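Local coordinates for protein (CD58) (Homo sapiens, PDB 1CCZ) that binds CD2, an adhesion receptor on T cells, through its immunoglobulin-like N-terminal domain and so probably serves adhesion between immune cells, at residues M100-C105 with T111-E116; E121-Q126 with L131-Q136; K32-E37 with R44-F49; V26-Q31 with M86-Y91. All blocks are in the same frame, centred on the assembly; numbering follows the deposited sequence. Where two conformers were deposited one is given.

How the contacts relate
The chain folds into two immunoglobulin-like domains, and the four contacts fall into two pairs. Contacts 3 and 4, their centres 11 Å apart, belong to the six-stranded sheet of the N-terminal domain. Trp28 of contact 4 pairs through its backbone with Val35 and Ala36 of contact 3, whose hairpin is nested in the loop that contact 4 closes. Contacts 1 and 2 lie 12 Å apart, centre to centre, in facing sheets of the C-terminal domain, where Leu122 packs on Cys112 and Val114. Between the pairs the centres are 34 to 44 Å apart, and contacts 2 and 4 still keep about 11 Å between nearest atoms. Glu104 of contact 1 borders an N-acetylglucosamine attached to the protein.

Contact 1: residues M100-C105 with T111-E116; sequences MIYWEC and TCEVLE. With NAG (2-acetamido-2-deoxy-beta-D-glucopyranose), chain D.
Tyr102 pairs with Thr111 in the antiparallel hairpin formed by the first two strands of a C2-set immunoglobulin domain. Two hydrogen-bonded pairs carry four backbone bonds: Tyr102 N reaches Thr111 O at 2.9 Å and Thr111 N returns to Tyr102 O at 2.8 Å, while Met100 and Glu113 exchange an equivalent couple. Between them sits the non-hydrogen-bonded pair Ile101 and Cys112, where Met100 O and Thr111 O each also receive a CA-H, from Cys112 and Ile101 respectively. Their side chains turn to the inner side, suited to a β-branched aliphatic residue and to the half-cystine that bonds Cys152, the canonical disulfide between the two sheets.

On the outer side the Tyr102 ring lies beside Thr111. With CG wedged between the backbone N and the carbonyl carbon (chi1 59°), the ring leans over the neighbouring strand, and Thr111 CB sits over one face, 3.9 Å from the centroid. The threonine hydroxyl is satisfied elsewhere, by Ser140 OG. Towards the far end of the strand, Glu104 CG comes within 3.2 Å of N2 of the N-acetylglucosamine, while Glu104 OE2 bonds Ser106 OG. One water joins Tyr102 to Glu113, 2.7 Å from Tyr102 OH and donating to Glu113 OE1 at 2.7 Å.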
# COMPACT_ATOMS: atom_id res chain seq x y z
N MET A 100 -5.89 -14.29 12.64
CA MET A 100 -6.51 -15.33 13.46
C MET A 100 -5.36 -16.22 13.96
O MET A 100 -4.46 -16.58 13.20
CB MET A 100 -7.46 -16.21 12.64
CG MET A 100 -8.89 -15.74 12.63
SD MET A 100 -10.03 -16.96 11.90
CE MET A 100 -9.11 -18.59 12.28
N ILE A 101 -5.41 -16.56 15.24
CA ILE A 101 -4.41 -17.43 15.83
C ILE A 101 -5.08 -18.73 16.31
O ILE A 101 -6.12 -18.69 16.96
CB ILE A 101 -3.73 -16.76 17.04
CG1 ILE A 101 -2.93 -15.53 16.58
CG2 ILE A 101 -2.84 -17.78 17.75
CD1 ILE A 101 -2.36 -14.74 17.73
N TYR A 102 -4.49 -19.87 15.98
CA TYR A 102 -5.01 -21.14 16.48
C TYR A 102 -3.82 -22.09 16.70
O TYR A 102 -2.70 -21.78 16.31
CB TYR A 102 -6.05 -21.72 15.54
CG TYR A 102 -5.58 -21.97 14.15
CD1 TYR A 102 -5.65 -20.98 13.17
CD2 TYR A 102 -5.12 -23.23 13.79
CE1 TYR A 102 -5.28 -21.25 11.85
CE2 TYR A 102 -4.74 -23.51 12.48
CZ TYR A 102 -4.83 -22.53 11.51
OH TYR A 102 -4.49 -22.86 10.21
N TRP A 103 -4.05 -23.22 17.36
CA TRP A 103 -2.93 -24.12 17.64
C TRP A 103 -3.32 -25.57 17.75
O TRP A 103 -4.50 -25.91 17.83
CB TRP A 103 -2.27 -23.71 18.95
CG TRP A 103 -3.24 -23.74 20.10
CD1 TRP A 103 -3.61 -24.83 20.84
CD2 TRP A 103 -4.00 -22.64 20.61
NE1 TRP A 103 -4.55 -24.48 21.78
CE2 TRP A 103 -4.82 -23.14 21.66
CE3 TRP A 103 -4.08 -21.28 20.28
CZ2 TRP A 103 -5.70 -22.32 22.39
CZ3 TRP A 103 -4.96 -20.46 21.01
CH2 TRP A 103 -5.76 -20.99 22.04
N GLU A 104 -2.29 -26.41 17.77
CA GLU A 104 -2.43 -27.86 17.92
C GLU A 104 -1.57 -28.22 19.14
O GLU A 104 -0.35 -28.12 19.09
CB GLU A 104 -1.91 -28.56 16.67
CG GLU A 104 -1.85 -30.04 16.80
CD GLU A 104 -3.16 -30.61 17.29
OE1 GLU A 104 -4.20 -30.36 16.62
OE2 GLU A 104 -3.16 -31.29 18.34
N CYS A 105 -2.20 -28.62 20.24
CA CYS A 105 -1.45 -28.92 21.46
C CYS A 105 -0.49 -30.09 21.34
O CYS A 105 0.63 -30.02 21.85
CB CYS A 105 -2.40 -29.20 22.62
SG CYS A 105 -3.31 -27.73 23.24
N THR A 111 -0.40 -21.57 14.78
CA THR A 111 -0.51 -21.02 13.43
C THR A 111 -1.23 -19.68 13.46
O THR A 111 -2.17 -19.49 14.23
CB THR A 111 -1.31 -21.91 12.49
OG1 THR A 111 -0.65 -23.17 12.36
CG2 THR A 111 -1.45 -21.25 11.11
N CYS A 112 -0.75 -18.75 12.63
CA CYS A 112 -1.36 -17.44 12.52
C CYS A 112 -1.72 -17.29 11.04
O CYS A 112 -0.98 -17.75 10.17
CB CYS A 112 -0.38 -16.34 12.92
SG CYS A 112 -1.12 -14.71 12.61
N GLU A 113 -2.85 -16.66 10.74
CA GLU A 113 -3.24 -16.46 9.36
C GLU A 113 -4.04 -15.18 9.23
O GLU A 113 -4.51 -14.63 10.23
CB GLU A 113 -4.06 -17.64 8.86
CG GLU A 113 -5.41 -17.76 9.52
CD GLU A 113 -6.36 -18.59 8.69
OE1 GLU A 113 -6.01 -19.73 8.33
OE2 GLU A 113 -7.48 -18.10 8.39
N VAL A 114 -4.18 -14.67 8.02
CA VAL A 114 -4.93 -13.44 7.81
C VAL A 114 -5.55 -13.62 6.44
O VAL A 114 -4.91 -14.14 5.53
CB VAL A 114 -4.00 -12.18 7.90
CG1 VAL A 114 -2.98 -12.15 6.77
CG2 VAL A 114 -4.85 -10.90 7.91
N LEU A 115 -6.82 -13.23 6.32
CA LEU A 115 -7.56 -13.39 5.06
C LEU A 115 -7.30 -12.34 4.00
O LEU A 115 -6.95 -12.66 2.87
CB LEU A 115 -9.07 -13.45 5.34
CG LEU A 115 -9.98 -13.77 4.15
CD1 LEU A 115 -9.60 -15.11 3.56
CD2 LEU A 115 -11.43 -13.76 4.61
N GLU A 116 -7.49 -11.08 4.36
CA GLU A 116 -7.33 -9.99 3.42
C GLU A 116 -5.99 -9.29 3.50
O GLU A 116 -5.29 -9.34 4.52
CB GLU A 116 -8.45 -8.97 3.64
CG GLU A 116 -9.85 -9.52 3.54
CD GLU A 116 -10.89 -8.46 3.78
OE1 GLU A 116 -10.91 -7.48 3.01
OE2 GLU A 116 -11.68 -8.60 4.73
C1 NAG D . 0.91 -30.99 13.93
C2 NAG D . -0.30 -30.23 13.37
C3 NAG D . -0.12 -30.06 11.87
C4 NAG D . 1.23 -29.38 11.56
C5 NAG D . 2.39 -30.09 12.27
C6 NAG D . 3.67 -29.30 12.16
C7 NAG D . -1.81 -32.16 13.60
C8 NAG D . -3.22 -32.66 13.93
N2 NAG D . -1.59 -30.85 13.67
O3 NAG D . -1.18 -29.26 11.36
O4 NAG D . 1.47 -29.39 10.16
O5 NAG D . 2.10 -30.23 13.68
O6 NAG D . 4.63 -29.76 13.10
O7 NAG D . -0.94 -32.98 13.30
O HOH W 1 -3.73 -21.16 8.24

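Contact 2: residues E121-Q126 with L131-Q136; sequences ELKLYQ and LRSLRQ
Over one face of the Arg135 guanidinium lies Glu121 OE1, 3.3 Å from Arg135 NH1 and well out of the guanidinium plane, so that no N-H points at it and the salt bridge rests on charge alone. The carboxylate and guanidinium planes stand 55° apart. Arg135 NH2 donates instead to the backbone oxygen of Asp119. The other carboxylate oxygen, Glu121 OE2, has a true hydrogen bond: Lys123 NZ donates to it at 2.7 Å, nearly in line with its C-O bond. To get there the lysine bends at chi3 and chi4 after passing beside Ser133, whose OG lies 3.5 Å from Lys123 CG. Long chains suit Glu121 and Lys123: their methylenes run along Leu134 O and Ser133 OG while the charged ends pair.

The two segments form a β-hairpin, antiparallel at 175°, at the margin of one sheet of the C2-set immunoglobulin domain. Leu122 and Leu134 exchange two backbone bonds. Further on the regularity breaks in a classic β-bulge: Leu131 and Arg132 both face Leu124, which gives its N-H to Arg132 O and accepts Leu131 N at 2.8 Å on its own O, an oxygen that His130 ND1 also bonds. The bulge directs Leu131 at the partner strand, and its CD1 touches Gln126 CB at 3.7 Å and, more loosely, Leu124 CD2. Leu122 and Leu124 lie on the inner side, where branched apolar chains fit; Leu124 packs on Met139 and Tyr141 of the facing sheet. At the other end Arg135 centres an inverse γ-turn that ends at Gln136, whose O, buried without a polar partner in the model, rests 3.4 Å from Leu122 CG.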
# COMPACT_ATOMS: atom_id res chain seq x y z
N GLU A 121 2.74 -9.50 5.28
CA GLU A 121 3.78 -10.15 6.03
C GLU A 121 3.14 -10.41 7.41
O GLU A 121 2.48 -9.53 7.96
CB GLU A 121 4.97 -9.21 6.19
CG GLU A 121 6.18 -9.84 6.80
CD GLU A 121 7.41 -8.97 6.66
OE1 GLU A 121 7.96 -8.86 5.52
OE2 GLU A 121 7.83 -8.38 7.69
N LEU A 122 3.31 -11.61 7.94
CA LEU A 122 2.80 -11.94 9.27
C LEU A 122 4.03 -11.91 10.18
O LEU A 122 5.10 -12.42 9.81
CB LEU A 122 2.18 -13.33 9.28
CG LEU A 122 0.82 -13.46 8.58
CD1 LEU A 122 0.36 -14.91 8.64
CD2 LEU A 122 -0.20 -12.52 9.23
N LYS A 123 3.89 -11.30 11.36
CA LYS A 123 4.99 -11.22 12.31
C LYS A 123 4.52 -11.81 13.63
O LYS A 123 3.44 -11.46 14.11
CB LYS A 123 5.39 -9.77 12.49
CG LYS A 123 5.82 -9.12 11.21
CD LYS A 123 6.07 -7.67 11.43
CE LYS A 123 7.51 -7.32 11.15
NZ LYS A 123 7.69 -6.65 9.81
N LEU A 124 5.31 -12.70 14.22
CA LEU A 124 4.92 -13.34 15.47
C LEU A 124 5.80 -12.92 16.65
O LEU A 124 7.03 -12.82 16.53
CB LEU A 124 4.97 -14.85 15.32
CG LEU A 124 4.43 -15.69 16.48
CD1 LEU A 124 2.93 -15.51 16.62
CD2 LEU A 124 4.76 -17.15 16.22
N TYR A 125 5.15 -12.66 17.78
CA TYR A 125 5.82 -12.26 19.02
C TYR A 125 5.33 -13.08 20.21
O TYR A 125 4.18 -13.52 20.23
CB TYR A 125 5.56 -10.79 19.32
CG TYR A 125 5.85 -9.87 18.17
CD1 TYR A 125 4.93 -9.71 17.13
CD2 TYR A 125 7.03 -9.12 18.13
CE1 TYR A 125 5.17 -8.82 16.08
CE2 TYR A 125 7.29 -8.23 17.09
CZ TYR A 125 6.35 -8.08 16.07
OH TYR A 125 6.59 -7.18 15.06
N GLN A 126 6.20 -13.33 21.18
CA GLN A 126 5.80 -14.03 22.40
C GLN A 126 6.50 -13.21 23.45
O GLN A 126 7.73 -13.16 23.50
CB GLN A 126 6.28 -15.47 22.46
CG GLN A 126 5.99 -16.07 23.83
CD GLN A 126 6.11 -17.56 23.83
OE1 GLN A 126 7.05 -18.11 23.25
NE2 GLN A 126 5.18 -18.24 24.49
N LEU A 131 9.65 -13.49 17.24
CA LEU A 131 10.07 -14.85 16.88
C LEU A 131 10.30 -15.12 15.41
O LEU A 131 11.22 -15.84 15.04
CB LEU A 131 9.05 -15.87 17.42
CG LEU A 131 8.76 -15.85 18.93
CD1 LEU A 131 7.61 -16.80 19.26
CD2 LEU A 131 10.00 -16.26 19.69
N ARG A 132 9.42 -14.58 14.56
CA ARG A 132 9.56 -14.76 13.12
C ARG A 132 8.62 -13.89 12.29
O ARG A 132 7.68 -13.30 12.80
CB ARG A 132 9.43 -16.24 12.73
CG ARG A 132 8.11 -16.96 12.95
CD ARG A 132 8.20 -18.36 12.28
NE ARG A 132 8.58 -18.22 10.86
CZ ARG A 132 8.15 -18.96 9.83
NH1 ARG A 132 7.30 -19.97 9.97
NH2 ARG A 132 8.59 -18.68 8.63
N SER A 133 8.96 -13.75 11.00
CA SER A 133 8.19 -12.97 10.02
C SER A 133 8.17 -13.82 8.76
O SER A 133 9.13 -14.52 8.45
CB SER A 133 8.87 -11.65 9.71
OG SER A 133 8.85 -10.81 10.84
N LEU A 134 7.05 -13.77 8.04
CA LEU A 134 6.92 -14.53 6.81
C LEU A 134 6.03 -13.75 5.86
O LEU A 134 4.97 -13.26 6.24
CB LEU A 134 6.30 -15.90 7.10
CG LEU A 134 6.30 -16.90 5.96
CD1 LEU A 134 7.73 -17.30 5.58
CD2 LEU A 134 5.50 -18.10 6.39
N ARG A 135 6.48 -13.60 4.62
CA ARG A 135 5.72 -12.88 3.60
C ARG A 135 4.70 -13.90 3.05
O ARG A 135 4.83 -14.39 1.94
CB ARG A 135 6.68 -12.39 2.51
CG ARG A 135 6.06 -11.53 1.43
CD ARG A 135 6.78 -10.18 1.30
NE ARG A 135 5.98 -9.10 1.89
CZ ARG A 135 6.47 -7.97 2.39
NH1 ARG A 135 7.78 -7.74 2.39
NH2 ARG A 135 5.65 -7.06 2.90
N GLN A 136 3.71 -14.24 3.87
CA GLN A 136 2.68 -15.21 3.50
C GLN A 136 1.44 -14.89 4.32
O GLN A 136 1.52 -14.10 5.27
CB GLN A 136 3.12 -16.61 3.90
CG GLN A 136 4.10 -17.26 3.00
CD GLN A 136 4.00 -18.77 3.11
OE1 GLN A 136 4.74 -19.50 2.44
NE2 GLN A 136 3.09 -19.25 3.98

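Contact 3: residues K32-E37 with R44-F49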
# COMPACT_ATOMS: atom_id res chain seq x y z
N LYS A 32 2.24 4.89 -21.11
CA LYS A 32 2.36 5.78 -22.24
C LYS A 32 1.05 6.45 -22.60
O LYS A 32 0.98 7.20 -23.57
CB LYS A 32 2.91 5.02 -23.46
CG LYS A 32 4.41 4.78 -23.40
CD LYS A 32 5.18 6.09 -23.45
CE LYS A 32 6.58 5.93 -22.85
NZ LYS A 32 7.55 5.25 -23.77
N ASP A 33 0.00 6.19 -21.83
CA ASP A 33 -1.29 6.78 -22.13
C ASP A 33 -1.58 7.98 -21.25
O ASP A 33 -1.13 8.03 -20.10
CB ASP A 33 -2.37 5.73 -22.01
CG ASP A 33 -2.02 4.46 -22.76
OD1 ASP A 33 -1.93 4.51 -24.01
OD2 ASP A 33 -1.80 3.42 -22.10
N LYS A 34 -2.32 8.94 -21.80
CA LYS A 34 -2.65 10.17 -21.09
C LYS A 34 -3.63 9.93 -19.97
O LYS A 34 -4.58 9.16 -20.10
CB LYS A 34 -3.24 11.19 -22.07
CG LYS A 34 -2.22 11.83 -23.01
CD LYS A 34 -2.67 13.22 -23.46
CE LYS A 34 -3.64 13.17 -24.64
NZ LYS A 34 -3.98 14.57 -25.10
N VAL A 35 -3.40 10.61 -18.86
CA VAL A 35 -4.24 10.50 -17.68
C VAL A 35 -5.04 11.80 -17.54
O VAL A 35 -6.25 11.79 -17.44
CB VAL A 35 -3.35 10.28 -16.41
CG1 VAL A 35 -4.12 10.58 -15.14
CG2 VAL A 35 -2.82 8.86 -16.40
N ALA A 36 -4.33 12.92 -17.53
CA ALA A 36 -4.95 14.22 -17.38
C ALA A 36 -3.96 15.26 -17.85
O ALA A 36 -2.76 14.99 -17.92
CB ALA A 36 -5.27 14.47 -15.92
N GLU A 37 -4.46 16.46 -18.14
CA GLU A 37 -3.61 17.54 -18.62
C GLU A 37 -4.18 18.93 -18.36
O GLU A 37 -5.37 19.08 -18.13
CB GLU A 37 -3.38 17.37 -20.12
CG GLU A 37 -4.58 17.75 -20.93
CD GLU A 37 -4.51 17.32 -22.38
OE1 GLU A 37 -3.66 16.48 -22.74
OE2 GLU A 37 -5.31 17.82 -23.17
N ARG A 44 -8.47 18.59 -18.74
CA ARG A 44 -9.22 17.44 -19.19
C ARG A 44 -8.55 16.17 -18.72
O ARG A 44 -7.32 16.11 -18.59
CB ARG A 44 -9.44 17.49 -20.72
CG ARG A 44 -8.36 16.91 -21.57
CD ARG A 44 -8.67 17.13 -23.05
NE ARG A 44 -9.36 18.39 -23.31
CZ ARG A 44 -8.75 19.53 -23.65
NH1 ARG A 44 -7.43 19.59 -23.78
NH2 ARG A 44 -9.47 20.63 -23.88
N ALA A 45 -9.37 15.18 -18.39
CA ALA A 45 -8.88 13.89 -17.93
C ALA A 45 -9.29 12.87 -19.00
O ALA A 45 -10.17 13.14 -19.82
CB ALA A 45 -9.48 13.54 -16.58
N PHE A 46 -8.66 11.70 -19.00
CA PHE A 46 -8.96 10.70 -20.00
C PHE A 46 -9.29 9.35 -19.43
O PHE A 46 -8.94 9.03 -18.30
CB PHE A 46 -7.78 10.54 -20.96
CG PHE A 46 -7.28 11.83 -21.52
CD1 PHE A 46 -6.36 12.60 -20.81
CD2 PHE A 46 -7.74 12.30 -22.75
CE1 PHE A 46 -5.91 13.82 -21.31
CE2 PHE A 46 -7.29 13.52 -23.26
CZ PHE A 46 -6.38 14.28 -22.54
N SER A 47 -9.95 8.55 -20.25
CA SER A 47 -10.34 7.19 -19.90
C SER A 47 -10.93 7.05 -18.51
O SER A 47 -11.82 7.80 -18.12
CB SER A 47 -9.13 6.28 -20.05
OG SER A 47 -8.38 6.66 -21.18
N SER A 48 -10.43 6.06 -17.76
CA SER A 48 -10.92 5.79 -16.42
C SER A 48 -10.69 6.91 -15.43
O SER A 48 -11.24 6.89 -14.32
CB SER A 48 -10.27 4.52 -15.86
OG SER A 48 -8.87 4.53 -16.08
N PHE A 49 -9.90 7.91 -15.80
CA PHE A 49 -9.64 8.98 -14.85
C PHE A 49 -10.60 10.16 -14.90
O PHE A 49 -10.55 11.03 -14.03
CB PHE A 49 -8.19 9.43 -14.99
CG PHE A 49 -7.22 8.34 -14.67
CD1 PHE A 49 -6.82 8.12 -13.35
CD2 PHE A 49 -6.74 7.49 -15.66
CE1 PHE A 49 -5.97 7.05 -13.03
CE2 PHE A 49 -5.90 6.42 -15.36
CZ PHE A 49 -5.51 6.21 -14.04
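Lys34 spreads its aliphatic chain over Phe46. Its CB stands over one ring face, 4.0 Å from the centroid, in a CH-π contact, and the methylenes run on across the ring until NZ reaches Glu37 OE1 at 3.1 Å. A lysine suits the place because its carbons can pack against the ring while its charge finds a partner beyond.

Val35 turns to the other side, towards the core, where CG1 sits over a face of Phe49, 4.1 Å from the centroid. A compact branched residue can fill this spot beside Tyr75 and Leu62. Val35 O accepts Phe46 N at 2.9 Å, the donor lying above the carbonyl plane. Val35 and Ala36 together face Trp28 on the preceding strand, a classic β-bulge in this V-type immunoglobulin sheet. Ala36 is small enough for its CA to come within 4.0 Å of Ala45 CA, the non-hydrogen-bonded pair of the hairpin; both methyls touch Val53.

Glu37 exchanges two backbone bonds with Arg44. Both side chains occupy the crowded position between backbone N and carbonyl carbon (chi1 74° for Glu37) and run side by side. Arg44 NH1 then donates to Glu37 OE2 at 2.8 Å, within its own guanidinium plane, although the two flat groups are turned 87° apart. The carboxylate also abuts the edge of the Phe46 ring.

Glu37, held between Lys34 and Arg44, with Arg44 bound further by Glu42, would probably remain ionised; the network sets ordered charges on this sheet, consistent with the highly charged face by which CD58 engages CD2.

Contact 4: residues V26-Q31 with M86-Y91; sequences VLWKKQ and MKFFLY
In the core of the N-terminal immunoglobulin domain, Trp28 of strand 26-30 meets Phe88 of strand 86-93. The touch is made by the far rim of the indole: Trp28 CH2 lies 3.6 Å from Phe88 CE1, and Trp28 CZ3 is 3.8 Å from Phe88 CD1. Phe88 CD1 stands in the indole plane, at its edge. The two rings are oblique to each other, their planes 49° apart and the six-membered centroids separated by 5.6 Å.

Strand 73-78 runs between the two segments in the sheet, so their backbones stay well apart, the nearest CA atoms, those of Trp28 and Met86, being 9.5 Å from each other. Large aromatic side chains are therefore suited to span the gap. Trp28 keeps CG beside its backbone N (chi1 -83°), and this swings the six-membered ring across the intervening strand towards Phe88.

A tryptophan on this central strand is a hallmark of immunoglobulin domains, where it usually packs against the disulfide that ties the sheets together. No cysteine occurs in this N-terminal domain, and aromatic packing probably takes over part of that place: Phe88 also meets the rings of Phe15 and Phe1, while Trp28 rests on Val17. The indole nitrogen is not left without a polar partner in the core, for Trp28 NE1 donates to the backbone oxygen of Gly60.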
# COMPACT_ATOMS: atom_id res chain seq x y z
N VAL A 26 0.77 21.09 -18.17
CA VAL A 26 1.29 19.87 -17.56
C VAL A 26 0.55 18.68 -18.13
O VAL A 26 -0.63 18.77 -18.43
CB VAL A 26 1.14 19.88 -16.00
CG1 VAL A 26 -0.29 19.94 -15.60
CG2 VAL A 26 1.75 18.64 -15.42
N LEU A 27 1.26 17.58 -18.31
CA LEU A 27 0.65 16.37 -18.84
C LEU A 27 1.06 15.17 -17.95
O LEU A 27 2.24 15.02 -17.59
CB LEU A 27 1.11 16.12 -20.28
CG LEU A 27 0.64 14.84 -20.96
CD1 LEU A 27 -0.88 14.83 -21.07
CD2 LEU A 27 1.24 14.75 -22.34
N TRP A 28 0.08 14.34 -17.59
CA TRP A 28 0.32 13.16 -16.78
C TRP A 28 -0.02 11.94 -17.60
O TRP A 28 -1.08 11.89 -18.27
CB TRP A 28 -0.54 13.16 -15.53
CG TRP A 28 0.04 13.98 -14.44
CD1 TRP A 28 -0.24 15.28 -14.16
CD2 TRP A 28 0.99 13.55 -13.46
NE1 TRP A 28 0.47 15.69 -13.06
CE2 TRP A 28 1.23 14.65 -12.60
CE3 TRP A 28 1.66 12.34 -13.21
CZ2 TRP A 28 2.12 14.58 -11.52
CZ3 TRP A 28 2.54 12.27 -12.13
CH2 TRP A 28 2.76 13.39 -11.30
N LYS A 29 0.89 10.97 -17.57
CA LYS A 29 0.70 9.73 -18.30
C LYS A 29 0.84 8.54 -17.36
O LYS A 29 1.58 8.61 -16.38
CB LYS A 29 1.73 9.60 -19.42
CG LYS A 29 1.47 10.49 -20.63
CD LYS A 29 2.68 10.48 -21.56
CE LYS A 29 2.37 11.16 -22.89
NZ LYS A 29 3.57 11.21 -23.78
N LYS A 30 0.10 7.48 -17.67
CA LYS A 30 0.12 6.22 -16.93
C LYS A 30 0.72 5.31 -17.98
O LYS A 30 0.03 4.87 -18.90
CB LYS A 30 -1.29 5.78 -16.58
CG LYS A 30 -1.40 4.41 -15.93
CD LYS A 30 -2.87 4.04 -15.76
CE LYS A 30 -3.07 2.93 -14.75
NZ LYS A 30 -2.84 1.62 -15.40
N GLN A 31 2.01 5.04 -17.83
CA GLN A 31 2.71 4.24 -18.81
C GLN A 31 2.85 5.21 -19.98
O GLN A 31 3.47 6.27 -19.85
CB GLN A 31 1.88 3.02 -19.24
CG GLN A 31 2.09 1.77 -18.38
CD GLN A 31 3.55 1.38 -18.22
OE1 GLN A 31 4.42 2.24 -18.02
NE2 GLN A 31 3.84 0.08 -18.31
N MET A 86 9.59 13.06 -14.14
CA MET A 86 8.96 13.00 -12.83
C MET A 86 8.21 11.69 -12.95
O MET A 86 7.15 11.62 -13.59
CB MET A 86 8.00 14.16 -12.63
CG MET A 86 8.69 15.49 -12.50
SD MET A 86 9.15 15.88 -10.81
CE MET A 86 8.01 14.91 -9.87
N LYS A 87 8.81 10.65 -12.38
CA LYS A 87 8.24 9.31 -12.42
C LYS A 87 7.75 8.90 -11.05
O LYS A 87 8.41 9.18 -10.05
CB LYS A 87 9.29 8.30 -12.91
CG LYS A 87 9.37 8.17 -14.42
CD LYS A 87 10.82 8.21 -14.91
CE LYS A 87 11.49 6.83 -14.85
NZ LYS A 87 12.25 6.55 -13.56
N PHE A 88 6.59 8.26 -11.02
CA PHE A 88 5.99 7.80 -9.77
C PHE A 88 5.47 6.41 -10.01
O PHE A 88 4.72 6.20 -10.96
CB PHE A 88 4.80 8.68 -9.37
CG PHE A 88 5.17 10.08 -8.98
CD1 PHE A 88 5.42 11.04 -9.96
CD2 PHE A 88 5.26 10.44 -7.64
CE1 PHE A 88 5.75 12.35 -9.60
CE2 PHE A 88 5.58 11.75 -7.27
CZ PHE A 88 5.83 12.71 -8.25
N PHE A 89 5.88 5.43 -9.19
CA PHE A 89 5.30 4.10 -9.36
C PHE A 89 4.33 3.91 -8.20
O PHE A 89 4.70 3.97 -7.02
CB PHE A 89 6.33 2.95 -9.48
CG PHE A 89 7.63 3.40 -10.15
CD1 PHE A 89 8.38 4.42 -9.59
CD2 PHE A 89 8.02 2.91 -11.39
CE1 PHE A 89 9.47 4.95 -10.26
CE2 PHE A 89 9.10 3.43 -12.06
CZ PHE A 89 9.83 4.45 -11.50
N LEU A 90 3.07 3.77 -8.57
CA LEU A 90 1.99 3.62 -7.63
C LEU A 90 1.59 2.16 -7.47
O LEU A 90 1.38 1.46 -8.46
CB LEU A 90 0.78 4.43 -8.12
CG LEU A 90 -0.56 4.17 -7.42
CD1 LEU A 90 -0.51 4.76 -6.02
CD2 LEU A 90 -1.72 4.78 -8.23
N TYR A 91 1.52 1.72 -6.22
CA TYR A 91 1.08 0.36 -5.92
C TYR A 91 -0.25 0.56 -5.20
O TYR A 91 -0.38 1.46 -4.37
CB TYR A 91 2.08 -0.35 -5.03
CG TYR A 91 3.44 -0.44 -5.66
CD1 TYR A 91 3.72 -1.44 -6.59
CD2 TYR A 91 4.43 0.51 -5.39
CE1 TYR A 91 4.95 -1.49 -7.26
CE2 TYR A 91 5.67 0.48 -6.05
CZ TYR A 91 5.93 -0.53 -6.99
OH TYR A 91 7.13 -0.56 -7.70